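PDB 3HUT: putative branched-chain amino acid ABC transporter from Rhodospirillum rubrum ATCC 11170, which probably binds branched-chain or related amino acids outside the cytoplasmic membrane and delivers them to an ABC transporter for uptake. Local coordinates for residues 110-121 and 324-333. Residues are numbered along the deposited sequence; the frame is centred on the assembly and turned at random.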
ATOM      1  N   ILE A 110      -1.250  12.099   6.652  1.00  9.16           N
ATOM      2  CA  ILE A 110      -0.157  12.889   6.088  1.00  9.85           C
ATOM      3  C   ILE A 110      -0.313  14.390   6.388  1.00 10.67           C
ATOM      4  O   ILE A 110       0.665  15.140   6.365  1.00 11.43           O
ATOM      5  CB  ILE A 110      -0.062  12.673   4.544  1.00 10.15           C
ATOM      6  CG1 ILE A 110       1.350  12.983   4.045  1.00  9.81           C
ATOM      7  CG2 ILE A 110      -1.077  13.545   3.822  1.00  9.93           C
ATOM      8  CD1 ILE A 110       2.366  11.904   4.386  1.00  9.72           C
ATOM      9  N   LYS A 111      -1.537  14.816   6.694  1.00 10.01           N
ATOM     10  CA  LYS A 111      -1.817  16.225   6.978  1.00 11.31           C
ATOM     11  C   LYS A 111      -1.552  16.674   8.417  1.00  9.99           C
ATOM     12  O   LYS A 111      -1.623  17.864   8.719  1.00  9.95           O
ATOM     13  CB  LYS A 111      -3.272  16.548   6.623  1.00 13.03           C
ATOM     14  CG  LYS A 111      -3.590  16.534   5.130  1.00 17.04           C
ATOM     15  CD  LYS A 111      -5.065  16.867   4.896  1.00 20.49           C
ATOM     16  CE  LYS A 111      -5.396  17.021   3.417  1.00 24.63           C
ATOM     17  NZ  LYS A 111      -5.275  15.750   2.651  1.00 26.48           N
ATOM     18  N   ILE A 112      -1.257  15.729   9.304  1.00 10.90           N
ATOM     19  CA  ILE A 112      -1.002  16.056  10.704  1.00  9.55           C
ATOM     20  C   ILE A 112       0.058  17.137  10.881  1.00  9.47           C
ATOM     21  O   ILE A 112      -0.165  18.122  11.585  1.00  8.63           O
ATOM     22  CB  ILE A 112      -0.569  14.808  11.491  1.00  9.59           C
ATOM     23  CG1 ILE A 112      -1.745  13.837  11.591  1.00 10.81           C
ATOM     24  CG2 ILE A 112      -0.081  15.201  12.875  1.00 11.20           C
ATOM     25  CD1 ILE A 112      -1.348  12.439  12.028  1.00 14.37           C
ATOM     26  N   SER A 113       1.207  16.946  10.244  1.00  8.31           N
ATOM     27  CA  SER A 113       2.307  17.899  10.345  1.00  7.47           C
ATOM     28  C   SER A 113       3.381  17.544   9.319  1.00  8.89           C
ATOM     29  O   SER A 113       3.273  16.536   8.622  1.00  9.08           O
ATOM     30  CB  SER A 113       2.913  17.854  11.753  1.00  8.48           C
ATOM     31  OG  SER A 113       3.748  16.718  11.909  1.00  7.49           O
ATOM     32  N   PRO A 114       4.438  18.369   9.213  1.00  7.81           N
ATOM     33  CA  PRO A 114       5.512  18.098   8.251  1.00  7.87           C
ATOM     34  C   PRO A 114       6.394  16.923   8.677  1.00  7.68           C
ATOM     35  O   PRO A 114       7.381  16.603   8.014  1.00  5.59           O
ATOM     36  CB  PRO A 114       6.301  19.410   8.230  1.00 10.04           C
ATOM     37  CG  PRO A 114       5.292  20.443   8.676  1.00  8.93           C
ATOM     38  CD  PRO A 114       4.576  19.724   9.777  1.00  9.39           C
ATOM     39  N   TRP A 115       6.036  16.274   9.778  1.00  6.90           N
ATOM     40  CA  TRP A 115       6.844  15.169  10.279  1.00  7.45           C
ATOM     41  C   TRP A 115       6.349  13.765   9.956  1.00  6.83           C
ATOM     42  O   TRP A 115       7.036  12.792  10.260  1.00  6.69           O
ATOM     43  CB  TRP A 115       7.033  15.321  11.794  1.00  6.61           C
ATOM     44  CG  TRP A 115       7.643  16.644  12.156  1.00 10.02           C
ATOM     45  CD1 TRP A 115       7.007  17.850  12.223  1.00 10.80           C
ATOM     46  CD2 TRP A 115       9.031  16.909  12.403  1.00  8.52           C
ATOM     47  NE1 TRP A 115       7.916  18.853  12.489  1.00 10.74           N
ATOM     48  CE2 TRP A 115       9.164  18.300  12.603  1.00  9.86           C
ATOM     49  CE3 TRP A 115      10.177  16.103  12.472  1.00  8.33           C
ATOM     50  CZ2 TRP A 115      10.402  18.908  12.868  1.00 11.61           C
ATOM     51  CZ3 TRP A 115      11.408  16.706  12.736  1.00  9.31           C
ATOM     52  CH2 TRP A 115      11.506  18.096  12.930  1.00 10.41           C
ATOM     53  N   GLN A 116       5.176  13.656   9.336  1.00  9.07           N
ATOM     54  CA  GLN A 116       4.616  12.350   8.984  1.00  7.35           C
ATOM     55  C   GLN A 116       4.940  11.885   7.569  1.00  8.69           C
ATOM     56  O   GLN A 116       4.942  12.675   6.621  1.00  5.86           O
ATOM     57  CB  GLN A 116       3.094  12.347   9.154  1.00  8.66           C
ATOM     58  CG  GLN A 116       2.610  12.091  10.577  1.00  6.81           C
ATOM     59  CD  GLN A 116       3.018  13.185  11.536  1.00  7.69           C
ATOM     60  OE1 GLN A 116       2.772  14.368  11.286  1.00 10.63           O
ATOM     61  NE2 GLN A 116       3.633  12.797  12.650  1.00  8.94           N
ATOM     62  N   PHE A 117       5.206  10.587   7.444  1.00  7.07           N
ATOM     63  CA  PHE A 117       5.515   9.969   6.158  1.00  7.70           C
ATOM     64  C   PHE A 117       4.865   8.589   6.158  1.00  6.79           C
ATOM     65  O   PHE A 117       4.653   8.003   7.217  1.00  5.42           O
ATOM     66  CB  PHE A 117       7.031   9.827   5.981  1.00  8.36           C
ATOM     67  CG  PHE A 117       7.767  11.136   6.003  1.00  8.16           C
ATOM     68  CD1 PHE A 117       7.903  11.896   4.844  1.00  9.55           C
ATOM     69  CD2 PHE A 117       8.291  11.630   7.194  1.00  9.01           C
ATOM     70  CE1 PHE A 117       8.555  13.129   4.876  1.00  8.94           C
ATOM     71  CE2 PHE A 117       8.941  12.861   7.233  1.00  6.53           C
ATOM     72  CZ  PHE A 117       9.071  13.609   6.074  1.00  6.54           C
ATOM     73  N   ARG A 118       4.547   8.082   4.973  1.00  6.80           N
ATOM     74  CA  ARG A 118       3.925   6.765   4.838  1.00  8.72           C
ATOM     75  C   ARG A 118       4.594   5.994   3.708  1.00  7.82           C
ATOM     76  O   ARG A 118       4.957   6.571   2.678  1.00  7.74           O
ATOM     77  CB  ARG A 118       2.425   6.907   4.543  1.00  9.57           C
ATOM     78  CG  ARG A 118       2.111   7.897   3.435  1.00 13.56           C
ATOM     79  CD  ARG A 118       0.770   7.624   2.767  1.00 16.18           C
ATOM     80  NE  ARG A 118      -0.315   7.603   3.731  1.00 21.61           N
ATOM     81  CZ  ARG A 118      -1.260   8.531   3.832  1.00 17.83           C
ATOM     82  NH1 ARG A 118      -1.275   9.574   3.019  1.00 16.40           N
ATOM     83  NH2 ARG A 118      -2.183   8.412   4.766  1.00 15.56           N
ATOM     84  N   ALA A 119       4.756   4.689   3.900  1.00  5.81           N
ATOM     85  CA  ALA A 119       5.382   3.850   2.888  1.00  5.67           C
ATOM     86  C   ALA A 119       4.345   3.382   1.875  1.00  7.39           C
ATOM     87  O   ALA A 119       4.681   3.049   0.739  1.00  7.91           O
ATOM     88  CB  ALA A 119       6.048   2.650   3.546  1.00  5.07           C
ATOM     89  N   ILE A 120       3.084   3.375   2.292  1.00  6.51           N
ATOM     90  CA  ILE A 120       1.979   2.943   1.443  1.00  7.25           C
ATOM     91  C   ILE A 120       1.363   4.170   0.765  1.00  7.81           C
ATOM     92  O   ILE A 120       1.684   5.300   1.123  1.00  8.83           O
ATOM     93  CB  ILE A 120       0.909   2.231   2.303  1.00  5.76           C
ATOM     94  CG1 ILE A 120      -0.077   1.462   1.424  1.00  7.53           C
ATOM     95  CG2 ILE A 120       0.166   3.259   3.141  1.00  8.32           C
ATOM     96  CD1 ILE A 120      -0.968   0.510   2.224  1.00 11.07           C
ATOM     97  N   THR A 121       0.502   3.956  -0.227  1.00  8.93           N
ATOM     98  CA  THR A 121      -0.156   5.075  -0.910  1.00  9.03           C
ATOM     99  C   THR A 121      -1.577   5.146  -0.378  1.00 10.05           C
ATOM    100  O   THR A 121      -2.040   4.208   0.268  1.00 10.98           O
ATOM    101  CB  THR A 121      -0.242   4.861  -2.441  1.00 10.15           C
ATOM    102  OG1 THR A 121      -1.073   3.727  -2.716  1.00 12.66           O
ATOM    103  CG2 THR A 121       1.139   4.618  -3.038  1.00  6.81           C
ATOM    104  N   PHE A 324       8.289  10.531  -2.378  1.00  7.58           N
ATOM    105  CA  PHE A 324       7.522  11.323  -1.414  1.00  7.83           C
ATOM    106  C   PHE A 324       7.469  12.730  -2.020  1.00  8.62           C
ATOM    107  O   PHE A 324       8.512  13.338  -2.288  1.00  7.83           O
ATOM    108  CB  PHE A 324       8.211  11.382  -0.036  1.00  8.87           C
ATOM    109  CG  PHE A 324       8.215  10.067   0.720  1.00  7.37           C
ATOM    110  CD1 PHE A 324       7.363   9.025   0.363  1.00  7.78           C
ATOM    111  CD2 PHE A 324       9.048   9.899   1.827  1.00  6.14           C
ATOM    112  CE1 PHE A 324       7.339   7.835   1.100  1.00  7.83           C
ATOM    113  CE2 PHE A 324       9.031   8.713   2.570  1.00  5.92           C
ATOM    114  CZ  PHE A 324       8.175   7.682   2.205  1.00  7.43           C
ATOM    115  N   ASP A 325       6.262  13.240  -2.243  1.00  7.66           N
ATOM    116  CA  ASP A 325       6.084  14.564  -2.840  1.00  8.63           C
ATOM    117  C   ASP A 325       6.880  15.637  -2.094  1.00  8.74           C
ATOM    118  O   ASP A 325       6.777  15.758  -0.873  1.00  8.42           O
ATOM    119  CB  ASP A 325       4.605  14.948  -2.840  1.00  9.70           C
ATOM    120  CG  ASP A 325       4.319  16.136  -3.726  1.00 10.90           C
ATOM    121  OD1 ASP A 325       4.094  15.932  -4.940  1.00 12.61           O
ATOM    122  OD2 ASP A 325       4.339  17.272  -3.214  1.00  9.27           O
ATOM    123  N   PRO A 326       7.674  16.437  -2.827  1.00  8.55           N
ATOM    124  CA  PRO A 326       8.482  17.495  -2.210  1.00  9.26           C
ATOM    125  C   PRO A 326       7.658  18.557  -1.495  1.00  9.74           C
ATOM    126  O   PRO A 326       8.144  19.223  -0.585  1.00 10.72           O
ATOM    127  CB  PRO A 326       9.278  18.057  -3.390  1.00  9.48           C
ATOM    128  CG  PRO A 326       8.381  17.829  -4.551  1.00  9.85           C
ATOM    129  CD  PRO A 326       7.837  16.439  -4.294  1.00  8.27           C
ATOM    130  N   GLU A 327       6.407  18.716  -1.909  1.00 10.78           N
ATOM    131  CA  GLU A 327       5.538  19.700  -1.283  1.00 11.30           C
ATOM    132  C   GLU A 327       4.646  19.097  -0.193  1.00 11.70           C
ATOM    133  O   GLU A 327       4.670  19.549   0.949  1.00 11.31           O
ATOM    134  CB  GLU A 327       4.674  20.395  -2.349  1.00 15.74           C
ATOM    135  CG  GLU A 327       3.706  21.417  -1.785  1.00 19.37           C
ATOM    136  CD  GLU A 327       3.064  22.296  -2.850  1.00 22.98           C
ATOM    137  OE1 GLU A 327       3.797  22.950  -3.630  1.00 20.37           O
ATOM    138  OE2 GLU A 327       1.817  22.338  -2.898  1.00 25.95           O
ATOM    139  N   THR A 328       3.889  18.056  -0.534  1.00  9.58           N
ATOM    140  CA  THR A 328       2.960  17.434   0.411  1.00  9.15           C
ATOM    141  C   THR A 328       3.460  16.227   1.204  1.00  9.05           C
ATOM    142  O   THR A 328       2.855  15.864   2.221  1.00  9.39           O
ATOM    143  CB  THR A 328       1.704  16.961  -0.312  1.00  9.90           C
ATOM    144  OG1 THR A 328       2.069  15.923  -1.230  1.00  7.15           O
ATOM    145  CG2 THR A 328       1.050  18.109  -1.075  1.00  9.08           C
ATOM    146  N   ARG A 329       4.543  15.607   0.737  1.00  7.25           N
ATOM    147  CA  ARG A 329       5.105  14.411   1.364  1.00  7.92           C
ATOM    148  C   ARG A 329       4.244  13.187   1.043  1.00  7.77           C
ATOM    149  O   ARG A 329       4.486  12.106   1.562  1.00  6.29           O
ATOM    150  CB  ARG A 329       5.201  14.569   2.886  1.00  6.55           C
ATOM    151  CG  ARG A 329       6.308  15.507   3.353  1.00  6.82           C
ATOM    152  CD  ARG A 329       6.121  15.906   4.820  1.00  7.89           C
ATOM    153  NE  ARG A 329       4.943  16.751   4.999  1.00 11.48           N
ATOM    154  CZ  ARG A 329       3.786  16.341   5.510  1.00 12.71           C
ATOM    155  NH1 ARG A 329       3.633  15.081   5.914  1.00 12.00           N
ATOM    156  NH2 ARG A 329       2.770  17.186   5.602  1.00 11.28           N
ATOM    157  N   GLU A 330       3.234  13.361   0.194  1.00  8.46           N
ATOM    158  CA  GLU A 330       2.359  12.245  -0.168  1.00  9.64           C
ATOM    159  C   GLU A 330       3.141  11.213  -0.980  1.00 10.74           C
ATOM    160  O   GLU A 330       3.991  11.563  -1.802  1.00  9.35           O
ATOM    161  CB  GLU A 330       1.151  12.743  -0.969  1.00 10.81           C
ATOM    162  CG  GLU A 330       0.098  11.674  -1.192  1.00 12.68           C
ATOM    163  CD  GLU A 330      -0.382  11.057   0.110  1.00 15.62           C
ATOM    164  OE1 GLU A 330      -1.114  11.735   0.863  1.00 14.70           O
ATOM    165  OE2 GLU A 330      -0.016   9.894   0.380  1.00 16.65           O
ATOM    166  N   THR A 331       2.840   9.939  -0.754  1.00  9.92           N
ATOM    167  CA  THR A 331       3.532   8.850  -1.433  1.00  8.20           C
ATOM    168  C   THR A 331       2.923   8.443  -2.770  1.00  8.44           C
ATOM    169  O   THR A 331       1.716   8.260  -2.880  1.00  7.88           O
ATOM    170  CB  THR A 331       3.580   7.595  -0.527  1.00  8.98           C
ATOM    171  OG1 THR A 331       4.121   7.950   0.748  1.00  8.88           O
ATOM    172  CG2 THR A 331       4.458   6.511  -1.146  1.00  8.71           C
ATOM    173  N   THR A 332       3.771   8.320  -3.786  1.00  8.80           N
ATOM    174  CA  THR A 332       3.338   7.874  -5.105  1.00  9.63           C
ATOM    175  C   THR A 332       4.279   6.731  -5.468  1.00 10.05           C
ATOM    176  O   THR A 332       5.421   6.688  -5.004  1.00 10.70           O
ATOM    177  CB  THR A 332       3.422   8.989  -6.177  1.00 10.52           C
ATOM    178  OG1 THR A 332       4.758   9.497  -6.249  1.00 10.17           O
ATOM    179  CG2 THR A 332       2.450  10.125  -5.847  1.00 11.47           C
ATOM    180  N   LYS A 333       3.801   5.799  -6.281  1.00 10.05           N
ATOM    181  CA  LYS A 333       4.611   4.653  -6.663  1.00  9.16           C
ATOM    182  C   LYS A 333       4.385   4.224  -8.099  1.00  8.13           C
ATOM    183  O   LYS A 333       3.341   4.502  -8.677  1.00  6.25           O
ATOM    184  CB  LYS A 333       4.277   3.460  -5.767  1.00 10.62           C
ATOM    185  CG  LYS A 333       4.528   3.657  -4.291  1.00 10.07           C
ATOM    186  CD  LYS A 333       4.193   2.378  -3.542  1.00 14.72           C
ATOM    187  CE  LYS A 333       4.788   2.387  -2.145  1.00 13.50           C
ATOM    188  NZ  LYS A 333       4.476   1.132  -1.437  1.00 21.40           N
TER
HETATM  189  O   HOH W   1       5.126   9.745   2.848  1.00  8.32           O
HETATM  190  O   HOH W   2       0.997   1.114  -1.589  1.00  6.46           O
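The backbone oxygen of I110 is gripped by both end nitrogens of R329, NH1 and NH2 each lying 3.0 Å from I110 O. In this periplasmic binding protein of the leucine-binding family, the contact sets 324-333, which leads into strand 331-341 of the mixed sheet, against 116-118, the edge strand of the five-stranded parallel sheet, and the loop before it. R329 NH1 also donates to Q116 O at 2.8 Å, and both acceptors lie near the guanidinium plane, which fixes its rotation. P114 CA and the S113 carbonyl pack over one face of the group. With its CG anti to the carbonyl carbon (chi1 -73°) and a bend at chi3, the R329 chain passes the F117 ring, where R329 CG comes 3.6 Å from F117 CE1; ring and guanidinium planes stand almost perpendicular. A leucine here would probably leave the carbonyls of I110 and Q116 without their shared charged donor and let the 110-116 loop shift. The F117 and F324 rings have near-parallel planes but are slid apart and barely overlap, while the two side chains cross at about a right angle. R118 and E330 form a salt bridge with nearly coplanar end groups: R118 NH1 meets the syn lone pair of E330 OE2 at 2.9 Å, while H106 O and A104 O take the other guanidinium nitrogens of R118. From above the carboxylate plane, T331 N donates to that same OE2. K333, extended beyond CG, sends NZ to T319 OG1 and, weakly, to A119 O; on the way its CG passes 3.7 Å from T121 CG2. Close to the F324 ring, T331 OG1 donates to R118 O at 2.5 Å, and a water joins T331 OG1, R118 N and R329 O.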